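Long-range contact in putative type VI secretion protein (Escherichia coli, PDB 6SKI), which probably hydrolyses phospholipids as a type VI secretion effector of the Tle1 family, carried by the VgrG spike: residues 33-45 with 115-129. Residues are numbered along the deposited sequence; the frame is centred on the assembly and turned at random.
Sequences RGVTLTIGIFFDG and LKKDQTSAQIKTYIS
Thr36 to Phe43 pair with Ser121 to Ile128 as a parallel beta ladder, and the bonding runs past both ends, to Thr120 O and from Asp44 N. The N-H groups of Thr36, Thr38, Gly40, Phe42 and Asp44 go to the carbonyls of Thr120, Ala122, Ile124, Thr126 and Ile128. The carbonyls of the first four take the N-H groups of Ala122, Ile124, Thr126 and Ile128. Gly40 N to Ile124 O is short (2.6 Å), Phe42 N to Thr126 O weak (126°). The backbones of Arg33, Val35 and Leu37 instead bond to strand 184-195.

Arg33 bends back at chi3 (-63°), bringing NH1 to the loop before strand 121-128. NH1 donates to Gln119 O at 2.8 Å, and Lys117 O lies over one guanidinium face. The Gln119 amide donates to Ser121 O and to Asp112.

On one face, Ile39 CG1 and CG2 both meet Ile124 CG1, the side chains alongside, and Ile128 CD1 makes a CH-pi contact over the Phe43 ring. Helix 156-178 packs here. On the other face Lys125 NZ bonds to Tyr109 O. Past the strand, Asp44 OD1 bonds to Ser100 OG.

The bonding makes 33-43 interior to the sheet, between two parallel neighbours, consistent with the family's alpha/beta-hydrolase fold.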
loop_
_atom_site.group_PDB
_atom_site.type_symbol
_atom_site.label_atom_id
_atom_site.label_comp_id
_atom_site.label_asym_id
_atom_site.label_seq_id
_atom_site.Cartn_x
_atom_site.Cartn_y
_atom_site.Cartn_z
ATOM N N ARG A 33 29.366 20.076 -8.582
ATOM C CA ARG A 33 29.212 18.692 -8.162
ATOM C C ARG A 33 28.146 18.008 -9.000
ATOM O O ARG A 33 27.238 18.650 -9.526
ATOM C CB ARG A 33 28.788 18.623 -6.699
ATOM C CG ARG A 33 29.888 18.483 -5.682
ATOM C CD ARG A 33 29.256 18.508 -4.306
ATOM N NE ARG A 33 28.599 19.786 -4.058
ATOM C CZ ARG A 33 27.722 20.004 -3.085
ATOM N NH1 ARG A 33 27.382 19.025 -2.264
ATOM N NH2 ARG A 33 27.182 21.204 -2.937
ATOM N N GLY A 34 28.257 16.692 -9.126
ATOM C CA GLY A 34 27.171 15.866 -9.615
ATOM C C GLY A 34 26.638 15.017 -8.472
ATOM O O GLY A 34 27.317 14.105 -8.000
ATOM N N VAL A 35 25.423 15.336 -8.034
ATOM C CA VAL A 35 24.820 14.668 -6.886
ATOM C C VAL A 35 23.778 13.669 -7.373
ATOM O O VAL A 35 22.952 13.984 -8.236
ATOM C CB VAL A 35 24.227 15.681 -5.889
ATOM C CG1 VAL A 35 25.221 16.796 -5.638
ATOM C CG2 VAL A 35 22.914 16.257 -6.375
ATOM N N THR A 36 23.878 12.437 -6.886
ATOM C CA THR A 36 22.852 11.432 -7.136
ATOM C C THR A 36 21.710 11.640 -6.155
ATOM O O THR A 36 21.855 11.377 -4.960
ATOM C CB THR A 36 23.433 10.030 -7.003
ATOM O OG1 THR A 36 24.752 10.006 -7.560
ATOM C CG2 THR A 36 22.563 9.026 -7.728
ATOM N N LEU A 37 20.572 12.103 -6.648
ATOM C CA LEU A 37 19.416 12.360 -5.806
ATOM C C LEU A 37 18.456 11.186 -5.909
ATOM O O LEU A 37 17.982 10.858 -7.000
ATOM C CB LEU A 37 18.724 13.660 -6.206
ATOM C CG LEU A 37 17.519 14.058 -5.361
ATOM C CD1 LEU A 37 17.914 14.254 -3.916
ATOM C CD2 LEU A 37 16.924 15.323 -5.913
ATOM N N THR A 38 18.176 10.557 -4.775
ATOM C CA THR A 38 17.235 9.453 -4.699
ATOM C C THR A 38 15.953 9.938 -4.045
ATOM O O THR A 38 15.990 10.531 -2.963
ATOM C CB THR A 38 17.819 8.287 -3.906
ATOM O OG1 THR A 38 19.223 8.191 -4.163
ATOM C CG2 THR A 38 17.146 6.996 -4.304
ATOM N N ILE A 39 14.826 9.689 -4.699
ATOM C CA ILE A 39 13.521 10.041 -4.164
ATOM C C ILE A 39 12.873 8.766 -3.654
ATOM O O ILE A 39 12.615 7.838 -4.428
ATOM C CB ILE A 39 12.642 10.737 -5.212
ATOM C CG1 ILE A 39 13.446 11.812 -5.943
ATOM C CG2 ILE A 39 11.415 11.335 -4.554
ATOM C CD1 ILE A 39 12.651 12.583 -6.963
ATOM N N GLY A 40 12.622 8.718 -2.352
ATOM C CA GLY A 40 11.975 7.571 -1.759
ATOM C C GLY A 40 10.478 7.658 -1.910
ATOM O O GLY A 40 9.837 8.526 -1.314
ATOM N N ILE A 41 9.908 6.765 -2.708
ATOM C CA ILE A 41 8.480 6.758 -2.989
ATOM C C ILE A 41 7.850 5.711 -2.090
ATOM O O ILE A 41 8.231 4.537 -2.130
ATOM C CB ILE A 41 8.192 6.469 -4.469
ATOM C CG1 ILE A 41 9.228 7.157 -5.350
ATOM C CG2 ILE A 41 6.820 6.970 -4.837
ATOM C CD1 ILE A 41 9.009 8.637 -5.484
ATOM N N PHE A 42 6.895 6.137 -1.272
ATOM C CA PHE A 42 6.307 5.286 -0.246
ATOM C C PHE A 42 4.809 5.226 -0.490
ATOM O O PHE A 42 4.082 6.164 -0.152
ATOM C CB PHE A 42 6.623 5.821 1.148
ATOM C CG PHE A 42 8.063 5.676 1.532
ATOM C CD1 PHE A 42 8.935 6.735 1.395
ATOM C CD2 PHE A 42 8.542 4.487 2.042
ATOM C CE1 PHE A 42 10.254 6.605 1.741
ATOM C CE2 PHE A 42 9.862 4.358 2.394
ATOM C CZ PHE A 42 10.716 5.416 2.241
ATOM N N PHE A 43 4.355 4.120 -1.065
ATOM C CA PHE A 43 2.951 3.901 -1.384
ATOM C C PHE A 43 2.356 3.084 -0.250
ATOM O O PHE A 43 2.672 1.902 -0.099
ATOM C CB PHE A 43 2.791 3.151 -2.700
ATOM C CG PHE A 43 3.106 3.948 -3.920
ATOM C CD1 PHE A 43 2.156 4.766 -4.492
ATOM C CD2 PHE A 43 4.330 3.822 -4.536
ATOM C CE1 PHE A 43 2.439 5.472 -5.630
ATOM C CE2 PHE A 43 4.614 4.522 -5.673
ATOM C CZ PHE A 43 3.670 5.349 -6.221
ATOM N N ASP A 44 1.487 3.692 0.536
ATOM C CA ASP A 44 0.944 2.971 1.670
ATOM C C ASP A 44 -0.307 2.201 1.266
ATOM O O ASP A 44 -0.895 2.423 0.207
ATOM C CB ASP A 44 0.630 3.938 2.808
ATOM C CG ASP A 44 0.708 3.285 4.164
ATOM O OD1 ASP A 44 0.760 2.040 4.225
ATOM O OD2 ASP A 44 0.719 4.014 5.174
ATOM N N GLY A 45 -0.700 1.273 2.121
ATOM C CA GLY A 45 -2.026 0.702 2.083
ATOM C C GLY A 45 -2.949 1.491 2.980
ATOM O O GLY A 45 -2.850 2.719 3.078
ATOM N N LEU A 115 22.555 20.064 1.577
ATOM C CA LEU A 115 23.692 19.217 1.270
ATOM C C LEU A 115 24.973 19.819 1.832
ATOM O O LEU A 115 25.087 21.028 2.043
ATOM C CB LEU A 115 23.828 19.008 -0.237
ATOM C CG LEU A 115 22.561 18.572 -0.967
ATOM C CD1 LEU A 115 22.866 18.273 -2.418
ATOM C CD2 LEU A 115 21.948 17.369 -0.282
ATOM N N LYS A 116 25.942 18.949 2.080
ATOM C CA LYS A 116 27.233 19.387 2.573
ATOM C C LYS A 116 28.094 19.871 1.411
ATOM O O LYS A 116 27.739 19.737 0.238
ATOM C CB LYS A 116 27.924 18.257 3.330
ATOM C CG LYS A 116 26.977 17.445 4.191
ATOM C CD LYS A 116 27.610 17.046 5.508
ATOM C CE LYS A 116 26.572 17.014 6.613
ATOM N NZ LYS A 116 25.725 18.238 6.614
ATOM N N LYS A 117 29.244 20.453 1.752
ATOM C CA LYS A 117 30.153 20.957 0.732
ATOM C C LYS A 117 30.671 19.853 -0.180
ATOM O O LYS A 117 31.117 20.141 -1.294
ATOM C CB LYS A 117 31.330 21.671 1.397
ATOM C CG LYS A 117 31.074 23.132 1.726
ATOM C CD LYS A 117 32.176 23.745 2.593
ATOM C CE LYS A 117 33.595 23.284 2.242
ATOM N NZ LYS A 117 33.898 23.192 0.780
ATOM N N ASP A 118 30.618 18.598 0.265
ATOM C CA ASP A 118 31.204 17.484 -0.467
ATOM C C ASP A 118 30.186 16.403 -0.799
ATOM O O ASP A 118 30.556 15.377 -1.381
ATOM C CB ASP A 118 32.352 16.881 0.345
ATOM C CG ASP A 118 33.711 17.276 -0.184
ATOM O OD1 ASP A 118 34.705 16.615 0.178
ATOM O OD2 ASP A 118 33.786 18.250 -0.963
ATOM N N GLN A 119 28.918 16.604 -0.453
ATOM C CA GLN A 119 27.924 15.545 -0.575
ATOM C C GLN A 119 27.545 15.336 -2.036
ATOM O O GLN A 119 27.046 16.255 -2.693
ATOM C CB GLN A 119 26.695 15.883 0.260
ATOM C CG GLN A 119 25.709 14.747 0.375
ATOM C CD GLN A 119 24.606 15.038 1.360
ATOM O OE1 GLN A 119 24.772 15.843 2.273
ATOM N NE2 GLN A 119 23.468 14.388 1.180
ATOM N N THR A 120 27.772 14.125 -2.539
ATOM C CA THR A 120 27.461 13.769 -3.917
ATOM C C THR A 120 26.317 12.769 -4.020
ATOM O O THR A 120 26.059 12.250 -5.110
ATOM C CB THR A 120 28.703 13.214 -4.616
ATOM O OG1 THR A 120 29.484 12.461 -3.681
ATOM C CG2 THR A 120 29.544 14.344 -5.179
ATOM N N SER A 121 25.638 12.476 -2.917
ATOM C CA SER A 121 24.450 11.637 -2.943
ATOM C C SER A 121 23.491 12.138 -1.879
ATOM O O SER A 121 23.886 12.368 -0.735
ATOM C CB SER A 121 24.780 10.162 -2.701
ATOM O OG SER A 121 26.006 9.800 -3.306
ATOM N N ALA A 122 22.228 12.292 -2.262
ATOM C CA ALA A 122 21.213 12.832 -1.375
ATOM C C ALA A 122 19.959 11.983 -1.478
ATOM O O ALA A 122 19.732 11.293 -2.472
ATOM C CB ALA A 122 20.889 14.290 -1.705
ATOM N N GLN A 123 19.145 12.041 -0.430
ATOM C CA GLN A 123 17.893 11.305 -0.374
ATOM C C GLN A 123 16.777 12.234 0.063
ATOM O O GLN A 123 16.930 12.986 1.028
ATOM C CB GLN A 123 17.985 10.122 0.584
ATOM C CG GLN A 123 18.489 8.851 -0.044
ATOM C CD GLN A 123 18.530 7.714 0.939
ATOM O OE1 GLN A 123 18.094 7.852 2.079
ATOM N NE2 GLN A 123 19.048 6.576 0.504
ATOM N N ILE A 124 15.659 12.177 -0.650
ATOM C CA ILE A 124 14.426 12.836 -0.257
ATOM C C ILE A 124 13.327 11.791 -0.334
ATOM O O ILE A 124 13.449 10.781 -1.030
ATOM C CB ILE A 124 14.099 14.057 -1.138
ATOM C CG1 ILE A 124 13.756 13.617 -2.557
ATOM C CG2 ILE A 124 15.262 15.026 -1.156
ATOM C CD1 ILE A 124 13.400 14.754 -3.469
ATOM N N LYS A 125 12.247 12.027 0.401
ATOM C CA LYS A 125 11.239 10.995 0.568
ATOM C C LYS A 125 9.849 11.566 0.356
ATOM O O LYS A 125 9.612 12.765 0.517
ATOM C CB LYS A 125 11.343 10.319 1.940
ATOM C CG LYS A 125 11.237 11.232 3.136
ATOM C CD LYS A 125 11.781 10.521 4.356
ATOM C CE LYS A 125 11.424 11.231 5.637
ATOM N NZ LYS A 125 12.311 10.780 6.742
ATOM N N THR A 126 8.940 10.678 -0.021
ATOM C CA THR A 126 7.582 11.026 -0.390
ATOM C C THR A 126 6.641 9.959 0.141
ATOM O O THR A 126 6.955 8.769 0.106
ATOM C CB THR A 126 7.441 11.128 -1.907
ATOM O OG1 THR A 126 8.508 11.922 -2.442
ATOM C CG2 THR A 126 6.145 11.753 -2.256
ATOM N N TYR A 127 5.483 10.388 0.628
ATOM C CA TYR A 127 4.498 9.480 1.201
ATOM C C TYR A 127 3.184 9.625 0.452
ATOM O O TYR A 127 2.620 10.722 0.385
ATOM C CB TYR A 127 4.298 9.753 2.690
ATOM C CG TYR A 127 3.304 8.825 3.341
ATOM C CD1 TYR A 127 3.690 7.574 3.796
ATOM C CD2 TYR A 127 1.980 9.200 3.502
ATOM C CE1 TYR A 127 2.785 6.723 4.390
ATOM C CE2 TYR A 127 1.070 8.355 4.092
ATOM C CZ TYR A 127 1.477 7.121 4.535
ATOM O OH TYR A 127 0.566 6.279 5.127
ATOM N N ILE A 128 2.701 8.521 -0.106
ATOM C CA ILE A 128 1.400 8.459 -0.755
ATOM C C ILE A 128 0.508 7.541 0.066
ATOM O O ILE A 128 0.925 6.448 0.462
ATOM C CB ILE A 128 1.520 7.964 -2.210
ATOM C CG1 ILE A 128 2.469 8.863 -3.003
ATOM C CG2 ILE A 128 0.167 7.942 -2.878
ATOM C CD1 ILE A 128 3.858 8.297 -3.158
ATOM N N SER A 129 -0.719 7.985 0.322
ATOM C CA SER A 129 -1.627 7.238 1.175
ATOM C C SER A 129 -2.238 6.069 0.405
ATOM O O SER A 129 -1.965 5.854 -0.777
ATOM C CB SER A 129 -2.708 8.157 1.733
ATOM O OG SER A 129 -3.418 8.799 0.690
#